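Local coordinates for protein 1-deoxy-D-xylulose 5-phosphate reductoisomerase (Moraxella catarrhalis, PDB 4ZQG) that catalyses the NAD(P)H-dependent rearrangement and reduction of 1-deoxy-D-xylulose 5-phosphate to 2-C-methyl-D-erythritol 4-phosphate in the MEP pathway of isoprenoid biosynthesis, at residues A[187-192]-A[230-235]. Numbering follows the deposited sequence.
With MG (magnesium ion), chain D; FOM (3-[formyl(hydroxy)amino]propylphosphonic acid), chain E.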
loop_
_atom_site.group_PDB
_atom_site.type_symbol
_atom_site.label_atom_id
_atom_site.label_comp_id
_atom_site.label_asym_id
_atom_site.label_seq_id
_atom_site.Cartn_x
_atom_site.Cartn_y
_atom_site.Cartn_z
ATOM N N LEU A 187 -6.455 -10.987 -3.531
ATOM C CA LEU A 187 -5.511 -11.412 -4.580
ATOM C C LEU A 187 -5.974 -10.880 -5.908
ATOM O O LEU A 187 -7.086 -11.151 -6.313
ATOM C CB LEU A 187 -5.408 -12.941 -4.669
ATOM C CG LEU A 187 -4.701 -13.644 -3.529
ATOM C CD1 LEU A 187 -5.015 -15.111 -3.545
ATOM C CD2 LEU A 187 -3.235 -13.414 -3.625
ATOM N N THR A 188 -5.125 -10.121 -6.582
ATOM C CA THR A 188 -5.404 -9.658 -7.952
ATOM C C THR A 188 -5.083 -10.788 -8.969
ATOM O O THR A 188 -4.177 -11.554 -8.768
ATOM C CB THR A 188 -4.579 -8.383 -8.246
ATOM O OG1 THR A 188 -3.298 -8.482 -7.573
ATOM C CG2 THR A 188 -5.281 -7.190 -7.693
ATOM N N ALA A 189 -5.833 -10.854 -10.054
ATOM C CA ALA A 189 -5.659 -11.845 -11.074
ATOM C C ALA A 189 -5.801 -11.177 -12.430
ATOM O O ALA A 189 -6.787 -10.431 -12.652
ATOM C CB ALA A 189 -6.746 -12.882 -10.945
ATOM N N SER A 190 -4.855 -11.446 -13.346
ATOM C CA SER A 190 -4.916 -10.805 -14.665
ATOM C C SER A 190 -6.122 -11.263 -15.447
ATOM O O SER A 190 -6.556 -10.590 -16.377
ATOM C CB SER A 190 -3.712 -11.104 -15.504
ATOM O OG SER A 190 -3.841 -12.398 -16.039
ATOM N N GLY A 191 -6.635 -12.439 -15.108
ATOM C CA GLY A 191 -7.683 -13.041 -15.899
ATOM C C GLY A 191 -7.121 -13.832 -17.057
ATOM O O GLY A 191 -7.882 -14.491 -17.755
ATOM N N GLY A 192 -5.800 -13.734 -17.273
ATOM C CA GLY A 192 -5.071 -14.436 -18.338
ATOM C C GLY A 192 -5.467 -14.116 -19.772
ATOM O O GLY A 192 -6.283 -13.243 -20.024
ATOM N N MET A 230 -6.245 -21.411 -12.532
ATOM C CA MET A 230 -5.747 -22.257 -11.491
ATOM C C MET A 230 -4.576 -21.611 -10.738
ATOM O O MET A 230 -4.357 -21.936 -9.569
ATOM C CB MET A 230 -5.313 -23.592 -12.092
ATOM C CG MET A 230 -4.746 -24.577 -11.076
ATOM S SD MET A 230 -5.955 -24.921 -9.784
ATOM C CE MET A 230 -7.084 -26.026 -10.640
ATOM N N ASN A 231 -3.809 -20.718 -11.389
ATOM C CA ASN A 231 -2.700 -20.030 -10.714
ATOM C C ASN A 231 -3.188 -19.241 -9.481
ATOM O O ASN A 231 -2.541 -19.244 -8.423
ATOM C CB ASN A 231 -1.953 -19.114 -11.673
ATOM C CG ASN A 231 -0.754 -18.427 -11.009
ATOM O OD1 ASN A 231 0.133 -19.072 -10.435
ATOM N ND2 ASN A 231 -0.758 -17.097 -11.030
ATOM N N LYS A 232 -4.355 -18.615 -9.607
ATOM C CA LYS A 232 -4.937 -17.914 -8.490
ATOM C C LYS A 232 -5.410 -18.882 -7.426
ATOM O O LYS A 232 -5.236 -18.633 -6.231
ATOM C CB LYS A 232 -6.066 -17.013 -8.940
ATOM C CG LYS A 232 -6.083 -15.665 -8.246
ATOM C CD LYS A 232 -4.709 -15.029 -8.123
ATOM C CE LYS A 232 -4.050 -14.868 -9.482
ATOM N NZ LYS A 232 -2.802 -14.068 -9.372
ATOM N N GLY A 233 -5.931 -20.017 -7.871
ATOM C CA GLY A 233 -6.337 -21.106 -6.989
ATOM C C GLY A 233 -5.225 -21.490 -6.073
ATOM O O GLY A 233 -5.387 -21.621 -4.877
ATOM N N LEU A 234 -4.069 -21.678 -6.663
ATOM C CA LEU A 234 -2.916 -22.195 -5.938
ATOM C C LEU A 234 -2.402 -21.105 -5.038
ATOM O O LEU A 234 -1.931 -21.359 -3.936
ATOM C CB LEU A 234 -1.816 -22.599 -6.931
ATOM C CG LEU A 234 -2.152 -23.795 -7.833
ATOM C CD1 LEU A 234 -1.026 -23.969 -8.814
ATOM C CD2 LEU A 234 -2.337 -25.091 -7.053
ATOM N N GLU A 235 -2.448 -19.888 -5.569
ATOM C CA GLU A 235 -2.022 -18.727 -4.832
ATOM C C GLU A 235 -2.909 -18.517 -3.608
ATOM O O GLU A 235 -2.429 -18.139 -2.531
ATOM C CB GLU A 235 -1.992 -17.516 -5.750
ATOM C CG GLU A 235 -0.717 -17.541 -6.585
ATOM C CD GLU A 235 -0.642 -16.439 -7.572
ATOM O OE1 GLU A 235 -1.575 -15.611 -7.653
ATOM O OE2 GLU A 235 0.338 -16.436 -8.282
HETATM MG MG MG D . 1.801 -14.905 -8.650
HETATM O O2 FOM E . 1.782 -15.417 -10.721
HETATM N N1 FOM E . 2.261 -14.293 -11.361
HETATM C C1 FOM E . 2.991 -13.445 -10.760
HETATM O O1 FOM E . 3.276 -13.588 -9.583
HETATM C C2 FOM E . 1.805 -14.137 -12.738
HETATM C C3 FOM E . 0.301 -14.020 -12.486
HETATM C C4 FOM E . -0.492 -14.059 -13.762
HETATM P PA1 FOM E . -2.191 -14.059 -13.236
HETATM O OP1 FOM E . -2.452 -12.656 -12.526
HETATM O OP2 FOM E . -2.370 -15.027 -12.153
HETATM O OP3 FOM E . -3.277 -14.327 -14.418
#
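Lys232 reaches from the helix to the strand end and donates from NZ to the backbone O of Thr188 at 2.9 Å, in the plane of that carbonyl and with a C=O...N angle of 150°. Bends about chi2 and chi3 curl its aliphatic part over the methyl of Ala189, whose CB lies 3.7 Å from Lys232 CE. The same ammonium forms a salt bridge with Glu235 OE1, one helical turn on, met on the syn side of the carboxylate, and also bonds to phosphonate oxygen OP2 of fosmidomycin. Leu187 closes the other end of the interface, its CD1 packing against the backbone of Glu235.

Ser190 holds the phosphonate through its N, which donates to OP1 at 2.8 Å, and through OG, which donates to OP3 at 2.6 Å; OG also accepts from Gly192 N, making an ST turn. From the helix, Asn231 ND2 bonds to OP2 (2.9 Å) and to hydroxamate oxygen O2, joining the two ends of the ligand. Glu235, extended beyond CG, places OE2 2.1 Å from the magnesium ion, which O1 and O2 of fosmidomycin chelate and Asp154 and Glu156 also bind. With OE1 paired to Lys232 and OE2 on the metal, the carboxylate is fixed at both oxygens. Together the segments build the fosmidomycin-magnesium site, consistent with the enzyme's substrate phosphate and metal site.

Glu156 forms another salt bridge with Lys232, while second-shell Lys129 bonds to Asn231 OD1 and Glu235 OE2. Thr188 OG1 is hydrogen-bonded to Val260 O. Strand 182-189 lies between strands 250-254 and 260-266 of a mixed sheet; the axes of strand 187-189 and helix 230-235 run nearly antiparallel (168°, closest approach 9.4 Å), with Met230 and Leu234 packed on helix 333-351.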